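Side-chain contacts in beta-1,4-exocellulase (PDB 4B4H), which hydrolyses the beta-1,4-linkages of cellulose as a glycoside hydrolase family 6 cellobiohydrolase, represented here by its catalytic domain: residues A[204-209]-A[214-219]; A[200-205]-A[270-275]. All coordinates share one frame; numbering follows the deposited sequence.

Contact 1: residues A[204-209]-A[214-219]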
ATOM      1  N   ILE A 204      16.104  -5.362   6.609  1.00 10.72           N
ATOM      2  CA  ILE A 204      15.528  -6.294   5.642  1.00 10.11           C
ATOM      3  C   ILE A 204      15.282  -5.663   4.265  1.00  9.77           C
ATOM      4  O   ILE A 204      15.464  -6.323   3.249  1.00  9.50           O
ATOM      5  CB  ILE A 204      14.267  -7.042   6.168  1.00 10.29           C
ATOM      6  CG1 ILE A 204      14.072  -8.336   5.370  1.00 10.49           C
ATOM      7  CG2 ILE A 204      13.010  -6.181   6.127  1.00 10.56           C
ATOM      8  CD1 ILE A 204      13.144  -9.345   5.994  1.00 10.80           C
ATOM      9  N   PHE A 205      14.900  -4.387   4.237  1.00  9.36           N
ATOM     10  CA  PHE A 205      14.787  -3.685   2.951  1.00  9.48           C
ATOM     11  C   PHE A 205      16.130  -3.690   2.218  1.00  9.54           C
ATOM     12  O   PHE A 205      16.195  -3.919   1.001  1.00  9.00           O
ATOM     13  CB  PHE A 205      14.304  -2.246   3.153  1.00  9.48           C
ATOM     14  CG  PHE A 205      12.916  -2.134   3.731  1.00  9.39           C
ATOM     15  CD1 PHE A 205      11.959  -3.125   3.507  1.00  9.49           C
ATOM     16  CD2 PHE A 205      12.554  -1.011   4.469  1.00  9.28           C
ATOM     17  CE1 PHE A 205      10.684  -3.004   4.041  1.00  9.31           C
ATOM     18  CE2 PHE A 205      11.278  -0.880   5.000  1.00  9.68           C
ATOM     19  CZ  PHE A 205      10.342  -1.881   4.785  1.00  9.30           C
ATOM     20  N   TYR A 206      17.192  -3.475   2.992  1.00  9.71           N
ATOM     21  CA  TYR A 206      18.552  -3.388   2.470  1.00 10.24           C
ATOM     22  C   TYR A 206      19.012  -4.757   1.994  1.00 10.19           C
ATOM     23  O   TYR A 206      19.579  -4.878   0.917  1.00 10.42           O
ATOM     24  CB  TYR A 206      19.499  -2.825   3.537  1.00 11.16           C
ATOM     25  CG  TYR A 206      20.902  -2.537   3.026  1.00 11.75           C
ATOM     26  CD1 TYR A 206      21.203  -1.326   2.374  1.00 11.98           C
ATOM     27  CD2 TYR A 206      21.921  -3.468   3.185  1.00 12.25           C
ATOM     28  CE1 TYR A 206      22.480  -1.071   1.894  1.00 12.64           C
ATOM     29  CE2 TYR A 206      23.202  -3.216   2.716  1.00 12.53           C
ATOM     30  CZ  TYR A 206      23.475  -2.022   2.077  1.00 12.89           C
ATOM     31  OH  TYR A 206      24.743  -1.787   1.616  1.00 13.54           O
ATOM     32  N   GLU A 207      18.728  -5.787   2.786  1.00 10.13           N
ATOM     33  CA  GLU A 207      19.002  -7.169   2.395  1.00 10.33           C
ATOM     34  C   GLU A 207      18.385  -7.466   1.022  1.00  9.90           C
ATOM     35  O   GLU A 207      19.090  -7.943   0.129  1.00 10.05           O
ATOM     36  CB  GLU A 207      18.495  -8.153   3.459  1.00 10.98           C
ATOM     37  CG  GLU A 207      18.805  -9.623   3.182  1.00 11.95           C
ATOM     38  CD  GLU A 207      18.227 -10.567   4.233  1.00 12.87           C
ATOM     39  OE1 GLU A 207      17.490 -10.107   5.124  1.00 14.24           O
ATOM     40  OE2 GLU A 207      18.508 -11.784   4.161  1.00 14.27           O
ATOM     41  N   ALA A 208      17.096  -7.151   0.864  1.00  9.40           N
ATOM     42  CA  ALA A 208      16.349  -7.426  -0.389  1.00  8.95           C
ATOM     43  C   ALA A 208      16.941  -6.696  -1.584  1.00  8.76           C
ATOM     44  O   ALA A 208      17.106  -7.262  -2.663  1.00  8.51           O
ATOM     45  CB  ALA A 208      14.875  -7.058  -0.236  1.00  9.05           C
ATOM     46  N   ALA A 209      17.241  -5.420  -1.380  1.00  8.66           N
ATOM     47  CA  ALA A 209      17.832  -4.573  -2.415  1.00  8.74           C
ATOM     48  C   ALA A 209      19.193  -5.054  -2.899  1.00  8.81           C
ATOM     49  O   ALA A 209      19.622  -4.704  -3.994  1.00  8.28           O
ATOM     50  CB  ALA A 209      17.949  -3.161  -1.889  1.00  8.97           C
ATOM     51  N   SER A 214      20.663  -7.586  -7.303  1.00  8.61           N
ATOM     52  CA  SER A 214      20.243  -6.190  -7.158  1.00  8.79           C
ATOM     53  C   SER A 214      21.260  -5.346  -6.362  1.00  9.03           C
ATOM     54  O   SER A 214      22.130  -5.889  -5.653  1.00  9.24           O
ATOM     55  CB  SER A 214      18.846  -6.122  -6.542  1.00  8.60           C
ATOM     56  OG  SER A 214      18.354  -4.787  -6.425  1.00  8.06           O
ATOM     57  N   THR A 215      21.200  -4.026  -6.549  1.00  9.57           N
ATOM     58  CA  THR A 215      21.916  -3.072  -5.694  1.00  9.86           C
ATOM     59  C   THR A 215      20.909  -2.005  -5.299  1.00 10.07           C
ATOM     60  O   THR A 215      19.809  -1.959  -5.862  1.00 10.53           O
ATOM     61  CB  THR A 215      23.129  -2.383  -6.363  1.00  9.89           C
ATOM     62  OG1 THR A 215      22.671  -1.422  -7.319  1.00 10.25           O
ATOM     63  CG2 THR A 215      24.071  -3.386  -7.035  1.00  9.88           C
ATOM     64  N   VAL A 216      21.271  -1.160  -4.334  1.00 10.41           N
ATOM     65  CA  VAL A 216      20.434   0.002  -3.954  1.00 11.12           C
ATOM     66  C   VAL A 216      20.159   0.926  -5.135  1.00 11.65           C
ATOM     67  O   VAL A 216      19.182   1.658  -5.138  1.00 11.64           O
ATOM     68  CB  VAL A 216      21.025   0.797  -2.756  1.00 11.13           C
ATOM     69  CG1 VAL A 216      21.176  -0.106  -1.533  1.00 11.11           C
ATOM     70  CG2 VAL A 216      22.347   1.485  -3.123  1.00 11.14           C
ATOM     71  N   ASP A 217      21.019   0.873  -6.147  1.00 12.30           N
ATOM     72  CA  ASP A 217      20.851   1.664  -7.366  1.00 12.81           C
ATOM     73  C   ASP A 217      19.636   1.255  -8.223  1.00 12.15           C
ATOM     74  O   ASP A 217      19.299   1.937  -9.201  1.00 12.74           O
ATOM     75  CB  ASP A 217      22.155   1.635  -8.169  1.00 14.69           C
ATOM     76  CG  ASP A 217      23.267   2.472  -7.511  1.00 15.89           C
ATOM     77  OD1 ASP A 217      23.028   3.655  -7.210  1.00 16.92           O
ATOM     78  OD2 ASP A 217      24.385   1.959  -7.291  1.00 17.12           O
ATOM     79  N   TYR A 218      18.978   0.146  -7.856  1.00 11.14           N
ATOM     80  CA  TYR A 218      17.712  -0.245  -8.494  1.00 10.34           C
ATOM     81  C   TYR A 218      16.475   0.148  -7.673  1.00  9.72           C
ATOM     82  O   TYR A 218      15.344  -0.173  -8.048  1.00 10.24           O
ATOM     83  CB  TYR A 218      17.691  -1.747  -8.800  1.00 10.77           C
ATOM     84  CG  TYR A 218      18.804  -2.187  -9.714  1.00 11.32           C
ATOM     85  CD1 TYR A 218      19.064  -1.524 -10.921  1.00 11.66           C
ATOM     86  CD2 TYR A 218      19.611  -3.257  -9.362  1.00 11.64           C
ATOM     87  CE1 TYR A 218      20.096  -1.938 -11.744  1.00 11.82           C
ATOM     88  CE2 TYR A 218      20.645  -3.679 -10.176  1.00 12.05           C
ATOM     89  CZ  TYR A 218      20.884  -3.019 -11.366  1.00 12.04           C
ATOM     90  OH  TYR A 218      21.925  -3.444 -12.150  1.00 12.51           O
ATOM     91  N   VAL A 219      16.691   0.831  -6.549  1.00  9.26           N
ATOM     92  CA  VAL A 219      15.575   1.307  -5.729  1.00  8.60           C
ATOM     93  C   VAL A 219      15.477   2.817  -5.816  1.00  8.52           C
ATOM     94  O   VAL A 219      16.416   3.529  -5.455  1.00  8.87           O
ATOM     95  CB  VAL A 219      15.719   0.871  -4.256  1.00  8.33           C
ATOM     96  CG1 VAL A 219      14.508   1.331  -3.440  1.00  8.57           C
ATOM     97  CG2 VAL A 219      15.833  -0.643  -4.177  1.00  8.19           C
TER

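Contact 2: residues A[200-205]-A[270-275]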
ATOM      1  N   PRO A 200      14.875  -3.040  12.323  1.00 12.41           N
ATOM      2  CA  PRO A 200      14.868  -4.369  11.697  1.00 12.17           C
ATOM      3  C   PRO A 200      14.258  -4.402  10.282  1.00 11.68           C
ATOM      4  O   PRO A 200      14.763  -5.115   9.405  1.00 12.02           O
ATOM      5  CB  PRO A 200      14.044  -5.198  12.680  1.00 12.32           C
ATOM      6  CG  PRO A 200      14.318  -4.561  13.998  1.00 12.88           C
ATOM      7  CD  PRO A 200      14.368  -3.090  13.710  1.00 12.59           C
ATOM      8  N   SER A 201      13.198  -3.623  10.062  1.00 11.24           N
ATOM      9  CA  SER A 201      12.613  -3.490   8.732  1.00 10.62           C
ATOM     10  C   SER A 201      13.613  -2.839   7.780  1.00 10.84           C
ATOM     11  O   SER A 201      13.774  -3.291   6.645  1.00 10.81           O
ATOM     12  CB  SER A 201      11.320  -2.672   8.784  1.00 10.46           C
ATOM     13  OG  SER A 201      10.325  -3.344   9.528  1.00 10.27           O
ATOM     14  N   VAL A 202      14.279  -1.781   8.240  1.00 11.08           N
ATOM     15  CA  VAL A 202      15.284  -1.093   7.426  1.00 10.85           C
ATOM     16  C   VAL A 202      16.352  -2.078   6.953  1.00 10.97           C
ATOM     17  O   VAL A 202      16.738  -2.082   5.773  1.00 10.33           O
ATOM     18  CB  VAL A 202      15.918   0.099   8.175  1.00 10.91           C
ATOM     19  CG1 VAL A 202      17.134   0.629   7.435  1.00 11.05           C
ATOM     20  CG2 VAL A 202      14.879   1.192   8.407  1.00 10.98           C
ATOM     21  N   ASP A 203      16.796  -2.932   7.875  1.00 10.97           N
ATOM     22  CA  ASP A 203      17.812  -3.935   7.579  1.00 11.31           C
ATOM     23  C   ASP A 203      17.353  -4.901   6.496  1.00 10.68           C
ATOM     24  O   ASP A 203      18.125  -5.192   5.572  1.00 10.58           O
ATOM     25  CB  ASP A 203      18.207  -4.705   8.842  1.00 12.41           C
ATOM     26  CG  ASP A 203      18.984  -3.853   9.825  1.00 12.77           C
ATOM     27  OD1 ASP A 203      19.500  -2.784   9.422  1.00 13.69           O
ATOM     28  OD2 ASP A 203      19.099  -4.254  11.005  1.00 13.57           O
ATOM     29  N   ILE A 204      16.104  -5.362   6.609  1.00 10.72           N
ATOM     30  CA  ILE A 204      15.528  -6.294   5.642  1.00 10.11           C
ATOM     31  C   ILE A 204      15.282  -5.663   4.265  1.00  9.77           C
ATOM     32  O   ILE A 204      15.464  -6.323   3.249  1.00  9.50           O
ATOM     33  CB  ILE A 204      14.267  -7.042   6.168  1.00 10.29           C
ATOM     34  CG1 ILE A 204      14.072  -8.336   5.370  1.00 10.49           C
ATOM     35  CG2 ILE A 204      13.010  -6.181   6.127  1.00 10.56           C
ATOM     36  CD1 ILE A 204      13.144  -9.345   5.994  1.00 10.80           C
ATOM     37  N   PHE A 205      14.900  -4.387   4.237  1.00  9.36           N
ATOM     38  CA  PHE A 205      14.787  -3.685   2.951  1.00  9.48           C
ATOM     39  C   PHE A 205      16.130  -3.690   2.218  1.00  9.54           C
ATOM     40  O   PHE A 205      16.195  -3.919   1.001  1.00  9.00           O
ATOM     41  CB  PHE A 205      14.304  -2.246   3.153  1.00  9.48           C
ATOM     42  CG  PHE A 205      12.916  -2.134   3.731  1.00  9.39           C
ATOM     43  CD1 PHE A 205      11.959  -3.125   3.507  1.00  9.49           C
ATOM     44  CD2 PHE A 205      12.554  -1.011   4.469  1.00  9.28           C
ATOM     45  CE1 PHE A 205      10.684  -3.004   4.041  1.00  9.31           C
ATOM     46  CE2 PHE A 205      11.278  -0.880   5.000  1.00  9.68           C
ATOM     47  CZ  PHE A 205      10.342  -1.881   4.785  1.00  9.30           C
ATOM     48  N   ARG A 270      12.977   7.371   5.633  1.00 11.71           N
ATOM     49  CA  ARG A 270      13.807   7.842   4.519  1.00 12.05           C
ATOM     50  C   ARG A 270      15.248   8.090   4.976  1.00 12.06           C
ATOM     51  O   ARG A 270      16.198   7.650   4.322  1.00 11.59           O
ATOM     52  CB  ARG A 270      13.217   9.103   3.880  1.00 12.50           C
ATOM     53  CG  ARG A 270      13.941   9.502   2.611  1.00 13.26           C
ATOM     54  CD  ARG A 270      13.517  10.871   2.118  1.00 13.98           C
ATOM     55  NE  ARG A 270      14.324  11.247   0.963  1.00 14.73           N
ATOM     56  CZ  ARG A 270      15.524  11.820   1.038  1.00 15.66           C
ATOM     57  NH1 ARG A 270      16.061  12.102   2.218  1.00 16.42           N
ATOM     58  NH2 ARG A 270      16.183  12.116  -0.076  1.00 16.44           N
ATOM     59  N   GLN A 271      15.390   8.769   6.112  1.00 12.25           N
ATOM     60  CA  GLN A 271      16.697   9.028   6.722  1.00 12.37           C
ATOM     61  C   GLN A 271      17.399   7.750   7.181  1.00 12.04           C
ATOM     62  O   GLN A 271      18.577   7.556   6.900  1.00 11.48           O
ATOM     63  CB  GLN A 271      16.590  10.055   7.862  1.00 13.70           C
ATOM     64  CG  GLN A 271      16.355  11.498   7.410  1.00 14.75           C
ATOM     65  CD  GLN A 271      17.108  11.868   6.138  1.00 15.50           C
ATOM     66  OE1 GLN A 271      18.312  11.611   6.002  1.00 16.22           O
ATOM     67  NE2 GLN A 271      16.395  12.464   5.192  1.00 15.88           N
ATOM     68  N   ALA A 272      16.662   6.876   7.865  1.00 11.52           N
ATOM     69  CA  ALA A 272      17.198   5.581   8.287  1.00 11.16           C
ATOM     70  C   ALA A 272      17.737   4.784   7.103  1.00 10.90           C
ATOM     71  O   ALA A 272      18.823   4.208   7.176  1.00 10.78           O
ATOM     72  CB  ALA A 272      16.152   4.783   9.038  1.00 11.74           C
ATOM     73  N   LEU A 273      16.998   4.791   5.992  1.00 10.42           N
ATOM     74  CA  LEU A 273      17.365   3.980   4.834  1.00 10.22           C
ATOM     75  C   LEU A 273      18.616   4.502   4.161  1.00 10.26           C
ATOM     76  O   LEU A 273      19.461   3.727   3.725  1.00 10.10           O
ATOM     77  CB  LEU A 273      16.209   3.888   3.838  1.00  9.93           C
ATOM     78  CG  LEU A 273      15.008   3.086   4.351  1.00  9.61           C
ATOM     79  CD1 LEU A 273      13.737   3.598   3.685  1.00  9.77           C
ATOM     80  CD2 LEU A 273      15.164   1.573   4.174  1.00  9.99           C
ATOM     81  N   ILE A 274      18.738   5.823   4.076  1.00 10.56           N
ATOM     82  CA  ILE A 274      19.926   6.412   3.481  1.00 11.28           C
ATOM     83  C   ILE A 274      21.155   6.079   4.327  1.00 11.62           C
ATOM     84  O   ILE A 274      22.190   5.696   3.780  1.00 11.85           O
ATOM     85  CB  ILE A 274      19.789   7.935   3.272  1.00 11.25           C
ATOM     86  CG1 ILE A 274      18.588   8.238   2.367  1.00 11.44           C
ATOM     87  CG2 ILE A 274      21.065   8.501   2.654  1.00 11.48           C
ATOM     88  CD1 ILE A 274      18.382   9.714   2.091  1.00 11.38           C
ATOM     89  N   ALA A 275      21.000   6.164   5.648  1.00 12.29           N
ATOM     90  CA  ALA A 275      22.063   5.810   6.596  1.00 12.50           C
ATOM     91  C   ALA A 275      22.508   4.350   6.444  1.00 13.07           C
ATOM     92  O   ALA A 275      23.706   4.043   6.484  1.00 13.17           O
ATOM     93  CB  ALA A 275      21.633   6.118   8.028  1.00 12.93           C
TER

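Contact 1: residues A[204-209]-A[214-219]
Ser214, Val216 and Val219 fold back on Ala209 and Tyr206 in a partly buried helix-to-loop contact, where helix 198-209 gives way to the connection that enters strand 221-224. This is the return limb of a beta-alpha-beta crossover between the neighbouring parallel strands 180-185 and 221-224 of the distorted barrel of family 6. One side-chain hydrogen bond carries the polar part: Ser214 OG donates to Ala209 O at 2.7 Å. With OG anti to the backbone N (chi1 -178°), the hydroxyl faces the last turn of the helix; it meets the carbonyl at a C=O...donor angle of 128°, from above the plane of the carbonyl, well off the direction of either lone pair. Apolar contacts lie beside this bond. Ala209 CB sits 4.0 Å from Val219 CG2, while Val216 CG1 reaches the ring of Tyr206 obliquely, 3.8 Å from Tyr206 CE1. Tyr206 has CG anti to its backbone N (chi1 -173°), which swings the ring out from the helix to the valine. Within the loop, Asp217 N donates to Thr215 OG1 at 3.1 Å in an ST turn, and residues 216-218 form a 3-10 segment. Phe278 packs on both Ala209 and Val216, and Leu171 of helix 162-175 on Ser214 and Val219. A serine hydroxyl thus supplies a donor to a carbonyl at the C-terminal end of the helix, where the helix dipole would probably make that oxygen a stronger acceptor.

Contact 2: residues A[200-205]-A[270-275]
Val202 presents its forked tip to two consecutive residues of the facing helix, Ala272 and Leu273, each branch meeting a different one. Val202 CG2 touches the small bump of Ala272 CB at 3.9 Å, and Val202 CG1 rests against Leu273 CD2, also at 3.9 Å, and passes close to the carbonyl oxygen of Ala272. The fork is set by CG1 lying anti to the backbone N (chi1 169°), with CG2 on the other side, next to that N. One turn further along, Phe205 forms the second wall of a shallow hollow, and Leu273 fills it with a single methyl. Leu273 CD2 lodges between Val202 CG1 and Phe205, 3.7 Å from Phe205 CD2 and 4.0 Å from Phe205 CB. The methyl comes to the edge of the ring, near its plane, and not over a face. The two segments belong to helices 198-209 and 262-276, which follow successive parallel strands of the barrel, 180-185 and 221-224. The axes of segments 200-205 and 270-275 come within 9.8 Å and cross at -51°, so close contact is confined to a short patch around Val202 and Leu273. Leu269 and Lys276 extend the surface under Val202 along helix 262-276, and Lys276 also forms a salt bridge with Asp203. On one face of the Phe205 ring, Ser201 O stands 3.2 Å above the plane, offset to the rim, while Leu138 and Ala186 pack against the same side chain.

In the fold
Both contacts use helix 198-209, and their centres lie 10 Å apart. Contact 1 closes the C-terminal end of that helix onto its own following loop, only a few residues on; contact 2 joins its middle to helix 262-276, more than sixty residues later. The chemistry follows the setting: contact 1 is partly buried and mixes a hydroxyl-to-carbonyl bond with methyl and ring contacts, whereas contact 2 is buried and wholly apolar across its interface. Phe278 borders both, touching Ala209 and Val216 in the first and Leu273 in the second. Val216 lies about 9 Å from Asp281, a calcium-binding residue whose metal is not bound to this chain in the model, and Phe205 about 9 Å from Trp191, a predicted substrate-binding residue (side-chain distances).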